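Local coordinates for CBS domain-containing protein (Pyrococcus horikoshii, PDB 2YZQ) that is of unknown function but carries four CBS domain repeats and binds S-adenosylmethionine, consistent with a part in sensing that ligand, at residues S251-P256 and I268-L273; K124-E129 and M238-V243. All coordinates share one frame; numbering follows the deposited sequence.

Contact 1 (S251-P256 and I268-L273); sequences SIEQLP and IRDFDL. With SAM (S-adenosylmethionine), chain B.
Glu-253 and Asp-270 run alongside each other in one direction, with their carboxylate planes 87° apart. Asp-270 OD2 comes up against Glu-253 CB at 3.3 Å, yet the two acids serve different partners. Asp-270 OD2 forms a salt bridge with Arg-92. In Glu-253 a bend at chi2 (89°) turns CD off the line of the chain; the carboxylate beyond it accepts, through OE2, from the amino N of S-adenosylmethionine at 2.7 Å. Their backbones are joined by Asp-270 N to Glu-253 O, 2.8 Å. One step on, Gln-254 sets CB beside Arg-269 CA and then turns off to the ligand. Its NE2 reaches adenine N7 in a weak bond, and its carbonyl O accepts from N6 at 3.0 Å, so the residue meets the Hoogsteen edge of the adenine with its backbone O and, more weakly, its side chain. On the other face of the sheet Leu-255 CB packs on Ile-268 CG2 at 3.8 Å. Arg-269 holds both oxygens of Asp-272 through NE and NH2, with Phe-271 CB over the guanidinium centre. Leu-255 and Ile-268 form the antiparallel hydrogen-bonded pair of a beta hairpin in a CBS domain, whose leading strand lines the S-adenosylmethionine pocket.

Contact 2 (K124-E129 and M238-V243); sequences KGVEIE and MTVHEV
One face of the His-241 imidazole is covered by the aliphatic chain of Lys-124. Lys-124 CG sits 3.6 Å from the ring centroid, 22° off the normal and offset toward the rim, a CH-pi contact. Further out, Lys-124 CE comes within 3.3 Å of His-241 NE2. The two side chains run alongside each other in the same direction: the lysine is extended beyond CG, and His-241 CG stands anti to its backbone N (chi1 176°). Lys-124 NZ is salt-bridged to Glu-121. An alanine in place of His-241 would probably leave the lysine methylenes without the ring they lie on, the chain then steered mainly by its amine's salt bridge.

Next to this pair, Thr-239 CG2 touches Lys-124 O, while its OG1 caps the helix by accepting from Glu-242 N at 3.1 Å. Two backbone bonds tie the loop to the residues flanking the N-cap: Val-240 N to Val-126 O, 2.7 Å, and Ile-128 N to Met-238 O, 2.9 Å. Val-126 and Val-240 lie alongside each other, CG1 to CG2, and Ile-128 meets Val-243 tip to tip, their CG2 atoms 3.9 Å apart. The loop after helix 109-117 thus lies against the N-terminal end of helix 240-250, and the two together pack against helix 270-273 and strand 263-269.

In the fold
Contacts 1 and 2 have centres 12 Å apart and meet through a shared apolar layer. Ile-268 of contact 1 is the main meeting point: its CG2 lies 4.0 Å from Val-243 CG1, and its CB is equally near Ile-128 CD1. Leu-273 adds a second point, with CD2 4.1 Å from Val-240 CG1. Helix 240-250 leads from contact 2 into the strand of contact 1, closing in a Schellman motif at Ser-251. S-adenosylmethionine touches contact 1 directly and is also hydrogen-bonded by Asp-177, Thr-228 and Ile-232; contact 2 stands back, the side chain of Val-243 about 9 Å from the ligand.

Contact 1 (S251-P256 and I268-L273)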
loop_
_atom_site.group_PDB
_atom_site.type_symbol
_atom_site.label_atom_id
_atom_site.label_comp_id
_atom_site.label_asym_id
_atom_site.label_seq_id
_atom_site.Cartn_x
_atom_site.Cartn_y
_atom_site.Cartn_z
ATOM N N SER A 251 1.550 -2.650 10.839
ATOM C CA SER A 251 0.491 -2.678 9.834
ATOM C C SER A 251 0.357 -1.324 9.152
ATOM O O SER A 251 -0.738 -0.773 9.045
ATOM C CB SER A 251 -0.845 -3.075 10.464
ATOM O OG SER A 251 -0.820 -4.433 10.883
ATOM N N ILE A 252 1.486 -0.792 8.703
ATOM C CA ILE A 252 1.506 0.497 8.022
ATOM C C ILE A 252 2.123 0.316 6.640
ATOM O O ILE A 252 3.008 -0.520 6.447
ATOM C CB ILE A 252 2.306 1.538 8.831
ATOM C CG1 ILE A 252 3.686 0.975 9.178
ATOM C CG2 ILE A 252 1.524 1.918 10.094
ATOM C CD1 ILE A 252 4.513 1.872 10.092
ATOM N N GLU A 253 1.649 1.108 5.682
ATOM C CA GLU A 253 2.117 1.009 4.305
ATOM C C GLU A 253 3.234 1.972 3.921
ATOM O O GLU A 253 3.692 1.958 2.778
ATOM C CB GLU A 253 0.938 1.205 3.348
ATOM C CG GLU A 253 -0.181 0.171 3.509
ATOM C CD GLU A 253 -1.243 0.568 4.525
ATOM O OE1 GLU A 253 -1.005 1.477 5.353
ATOM O OE2 GLU A 253 -2.329 -0.050 4.501
ATOM N N GLN A 254 3.679 2.802 4.860
ATOM C CA GLN A 254 4.733 3.761 4.548
ATOM C C GLN A 254 5.448 4.312 5.771
ATOM O O GLN A 254 4.846 4.481 6.832
ATOM C CB GLN A 254 4.156 4.942 3.766
ATOM C CG GLN A 254 3.141 5.774 4.554
ATOM C CD GLN A 254 1.844 5.033 4.804
ATOM O OE1 GLN A 254 1.168 4.614 3.864
ATOM N NE2 GLN A 254 1.480 4.882 6.078
ATOM N N LEU A 255 6.737 4.597 5.605
ATOM C CA LEU A 255 7.547 5.175 6.672
ATOM C C LEU A 255 8.244 6.424 6.172
ATOM O O LEU A 255 8.907 6.397 5.137
ATOM C CB LEU A 255 8.640 4.214 7.155
ATOM C CG LEU A 255 8.317 3.011 8.044
ATOM C CD1 LEU A 255 7.446 2.027 7.300
ATOM C CD2 LEU A 255 9.621 2.352 8.482
ATOM N N PRO A 256 8.072 7.549 6.876
ATOM C CA PRO A 256 8.758 8.760 6.424
ATOM C C PRO A 256 10.262 8.473 6.497
ATOM O O PRO A 256 10.719 7.759 7.390
ATOM C CB PRO A 256 8.339 9.792 7.460
ATOM C CG PRO A 256 6.936 9.381 7.788
ATOM C CD PRO A 256 7.041 7.868 7.882
ATOM N N ILE A 268 9.240 6.082 2.248
ATOM C CA ILE A 268 9.381 4.756 1.661
ATOM C C ILE A 268 8.033 4.053 1.828
ATOM O O ILE A 268 7.606 3.758 2.944
ATOM C CB ILE A 268 10.543 3.931 2.307
ATOM C CG1 ILE A 268 10.667 2.578 1.597
ATOM C CG2 ILE A 268 10.329 3.748 3.813
ATOM C CD1 ILE A 268 11.122 2.689 0.149
ATOM N N ARG A 269 7.350 3.838 0.705
ATOM C CA ARG A 269 6.041 3.190 0.683
ATOM C C ARG A 269 6.256 1.719 0.373
ATOM O O ARG A 269 7.299 1.341 -0.166
ATOM C CB ARG A 269 5.160 3.782 -0.427
ATOM C CG ARG A 269 4.952 5.303 -0.366
ATOM C CD ARG A 269 4.220 5.757 -1.626
ATOM N NE ARG A 269 5.038 5.498 -2.805
ATOM C CZ ARG A 269 4.563 5.371 -4.040
ATOM N NH1 ARG A 269 3.263 5.479 -4.276
ATOM N NH2 ARG A 269 5.397 5.130 -5.045
ATOM N N ASP A 270 5.273 0.891 0.709
ATOM C CA ASP A 270 5.388 -0.527 0.412
ATOM C C ASP A 270 5.544 -0.691 -1.099
ATOM O O ASP A 270 6.306 -1.532 -1.572
ATOM C CB ASP A 270 4.157 -1.309 0.928
ATOM C CG ASP A 270 2.815 -0.659 0.568
ATOM O OD1 ASP A 270 2.758 0.248 -0.287
ATOM O OD2 ASP A 270 1.784 -1.085 1.146
ATOM N N PHE A 271 4.840 0.152 -1.845
ATOM C CA PHE A 271 4.873 0.123 -3.301
ATOM C C PHE A 271 6.278 0.400 -3.836
ATOM O O PHE A 271 6.662 -0.106 -4.892
ATOM C CB PHE A 271 3.897 1.167 -3.856
ATOM C CG PHE A 271 3.368 0.841 -5.226
ATOM C CD1 PHE A 271 2.469 -0.207 -5.404
ATOM C CD2 PHE A 271 3.760 1.582 -6.335
ATOM C CE1 PHE A 271 1.965 -0.513 -6.669
ATOM C CE2 PHE A 271 3.262 1.284 -7.610
ATOM C CZ PHE A 271 2.362 0.232 -7.772
ATOM N N ASP A 272 7.048 1.201 -3.106
ATOM C CA ASP A 272 8.402 1.536 -3.534
ATOM C C ASP A 272 9.339 0.348 -3.393
ATOM O O ASP A 272 10.326 0.231 -4.119
ATOM C CB ASP A 272 8.945 2.717 -2.723
ATOM C CG ASP A 272 8.193 4.002 -2.998
ATOM O OD1 ASP A 272 8.027 4.335 -4.186
ATOM O OD2 ASP A 272 7.773 4.679 -2.035
ATOM N N LEU A 273 9.035 -0.530 -2.446
ATOM C CA LEU A 273 9.864 -1.704 -2.225
ATOM C C LEU A 273 9.769 -2.683 -3.394
ATOM O O LEU A 273 10.669 -3.494 -3.602
ATOM C CB LEU A 273 9.465 -2.377 -0.908
ATOM C CG LEU A 273 9.772 -1.522 0.328
ATOM C CD1 LEU A 273 9.324 -2.248 1.588
ATOM C CD2 LEU A 273 11.264 -1.225 0.390
HETATM N N SAM B . -4.678 0.871 5.373
HETATM C CA SAM B . -4.687 0.324 6.738
HETATM C C SAM B . -6.119 0.147 7.212
HETATM O O SAM B . -6.357 -0.532 8.198
HETATM O OXT SAM B . -7.034 0.681 6.612
HETATM C CB SAM B . -3.931 1.285 7.666
HETATM C CG SAM B . -3.507 0.552 8.941
HETATM S SD SAM B . -2.374 1.589 9.912
HETATM C CE SAM B . -2.293 0.578 11.429
HETATM C "C5'" SAM B . -3.340 3.045 10.375
HETATM C "C4'" SAM B . -2.640 3.769 11.526
HETATM O "O4'" SAM B . -1.207 3.752 11.315
HETATM C "C3'" SAM B . -3.070 5.239 11.617
HETATM O "O3'" SAM B . -3.287 5.588 12.994
HETATM C "C2'" SAM B . -1.872 5.986 11.012
HETATM O "O2'" SAM B . -1.795 7.335 11.484
HETATM C "C1'" SAM B . -0.716 5.092 11.483
HETATM N N9 SAM B . 0.508 5.262 10.697
HETATM C C8 SAM B . 0.660 5.243 9.329
HETATM N N7 SAM B . 1.932 5.301 9.031
HETATM C C5 SAM B . 2.644 5.489 10.175
HETATM C C6 SAM B . 4.011 5.711 10.503
HETATM N N6 SAM B . 4.973 5.797 9.517
HETATM N N1 SAM B . 4.359 5.840 11.801
HETATM C C2 SAM B . 3.448 5.820 12.781
HETATM N N3 SAM B . 2.164 5.583 12.524
HETATM C C4 SAM B . 1.724 5.445 11.250
#

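Contact 2 (K124-E129 and M238-V243)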
loop_
_atom_site.group_PDB
_atom_site.type_symbol
_atom_site.label_atom_id
_atom_site.label_comp_id
_atom_site.label_asym_id
_atom_site.label_seq_id
_atom_site.Cartn_x
_atom_site.Cartn_y
_atom_site.Cartn_z
ATOM N N LYS A 124 18.097 -8.510 3.851
ATOM C CA LYS A 124 18.704 -7.948 5.047
ATOM C C LYS A 124 19.925 -7.170 4.579
ATOM O O LYS A 124 20.442 -6.306 5.289
ATOM C CB LYS A 124 19.130 -9.056 6.015
ATOM C CG LYS A 124 17.970 -9.761 6.696
ATOM C CD LYS A 124 18.458 -10.755 7.738
ATOM C CE LYS A 124 17.297 -11.341 8.519
ATOM N NZ LYS A 124 17.762 -12.289 9.568
ATOM N N GLY A 125 20.373 -7.481 3.366
ATOM C CA GLY A 125 21.531 -6.809 2.810
ATOM C C GLY A 125 21.212 -5.900 1.637
ATOM O O GLY A 125 21.867 -5.967 0.596
ATOM N N VAL A 126 20.205 -5.047 1.801
ATOM C CA VAL A 126 19.810 -4.116 0.749
ATOM C C VAL A 126 19.220 -2.836 1.341
ATOM O O VAL A 126 18.107 -2.846 1.870
ATOM C CB VAL A 126 18.758 -4.742 -0.192
ATOM C CG1 VAL A 126 18.432 -3.776 -1.318
ATOM C CG2 VAL A 126 19.270 -6.065 -0.751
ATOM N N GLU A 127 19.963 -1.735 1.248
ATOM C CA GLU A 127 19.485 -0.459 1.778
ATOM C C GLU A 127 18.418 0.102 0.851
ATOM O O GLU A 127 18.395 -0.205 -0.343
ATOM C CB GLU A 127 20.635 0.549 1.911
ATOM C CG GLU A 127 21.808 0.052 2.747
ATOM C CD GLU A 127 22.753 1.162 3.181
ATOM O OE1 GLU A 127 22.826 2.199 2.486
ATOM O OE2 GLU A 127 23.430 0.993 4.219
ATOM N N ILE A 128 17.537 0.931 1.400
ATOM C CA ILE A 128 16.462 1.517 0.607
ATOM C C ILE A 128 16.847 2.802 -0.112
ATOM O O ILE A 128 16.035 3.371 -0.836
ATOM C CB ILE A 128 15.224 1.831 1.487
ATOM C CG1 ILE A 128 15.583 2.873 2.556
ATOM C CG2 ILE A 128 14.706 0.550 2.123
ATOM C CD1 ILE A 128 14.372 3.458 3.269
ATOM N N GLU A 129 18.085 3.252 0.072
ATOM C CA GLU A 129 18.535 4.500 -0.535
ATOM C C GLU A 129 18.132 4.713 -1.999
ATOM O O GLU A 129 17.631 5.777 -2.355
ATOM C CB GLU A 129 20.057 4.635 -0.373
ATOM C CG GLU A 129 20.639 5.985 -0.786
ATOM C CD GLU A 129 20.784 6.130 -2.289
ATOM O OE1 GLU A 129 21.244 5.164 -2.935
ATOM O OE2 GLU A 129 20.452 7.210 -2.825
ATOM N N MET A 238 18.624 2.347 5.940
ATOM C CA MET A 238 17.851 1.252 6.515
ATOM C C MET A 238 17.607 0.196 5.441
ATOM O O MET A 238 17.390 0.522 4.274
ATOM C CB MET A 238 16.522 1.773 7.066
ATOM C CG MET A 238 15.742 0.748 7.873
ATOM S SD MET A 238 14.332 1.490 8.740
ATOM C CE MET A 238 15.148 2.213 10.157
ATOM N N THR A 239 17.645 -1.071 5.834
ATOM C CA THR A 239 17.455 -2.150 4.872
ATOM C C THR A 239 16.002 -2.431 4.524
ATOM O O THR A 239 15.087 -2.108 5.285
ATOM C CB THR A 239 18.075 -3.463 5.375
ATOM O OG1 THR A 239 17.389 -3.892 6.557
ATOM C CG2 THR A 239 19.555 -3.267 5.683
ATOM N N VAL A 240 15.809 -3.027 3.353
ATOM C CA VAL A 240 14.484 -3.399 2.874
ATOM C C VAL A 240 13.868 -4.342 3.899
ATOM O O VAL A 240 12.667 -4.297 4.164
ATOM C CB VAL A 240 14.578 -4.119 1.511
ATOM C CG1 VAL A 240 13.222 -4.695 1.119
ATOM C CG2 VAL A 240 15.053 -3.147 0.453
ATOM N N HIS A 241 14.704 -5.194 4.482
ATOM C CA HIS A 241 14.247 -6.135 5.490
ATOM C C HIS A 241 13.656 -5.414 6.695
ATOM O O HIS A 241 12.517 -5.673 7.082
ATOM C CB HIS A 241 15.412 -7.018 5.941
ATOM C CG HIS A 241 15.064 -7.962 7.049
ATOM N ND1 HIS A 241 14.143 -8.976 6.903
ATOM C CD2 HIS A 241 15.520 -8.047 8.322
ATOM C CE1 HIS A 241 14.049 -9.648 8.036
ATOM N NE2 HIS A 241 14.873 -9.104 8.913
ATOM N N GLU A 242 14.414 -4.492 7.283
ATOM C CA GLU A 242 13.918 -3.782 8.455
ATOM C C GLU A 242 12.682 -2.937 8.161
ATOM O O GLU A 242 11.769 -2.867 8.981
ATOM C CB GLU A 242 15.012 -2.905 9.075
ATOM C CG GLU A 242 14.509 -2.129 10.288
ATOM C CD GLU A 242 15.613 -1.498 11.109
ATOM O OE1 GLU A 242 16.678 -1.169 10.547
ATOM O OE2 GLU A 242 15.401 -1.318 12.327
ATOM N N VAL A 243 12.644 -2.289 7.003
ATOM C CA VAL A 243 11.479 -1.484 6.659
ATOM C C VAL A 243 10.251 -2.393 6.570
ATOM O O VAL A 243 9.185 -2.067 7.093
ATOM C CB VAL A 243 11.678 -0.744 5.317
ATOM C CG1 VAL A 243 10.376 -0.077 4.896
ATOM C CG2 VAL A 243 12.773 0.310 5.468
#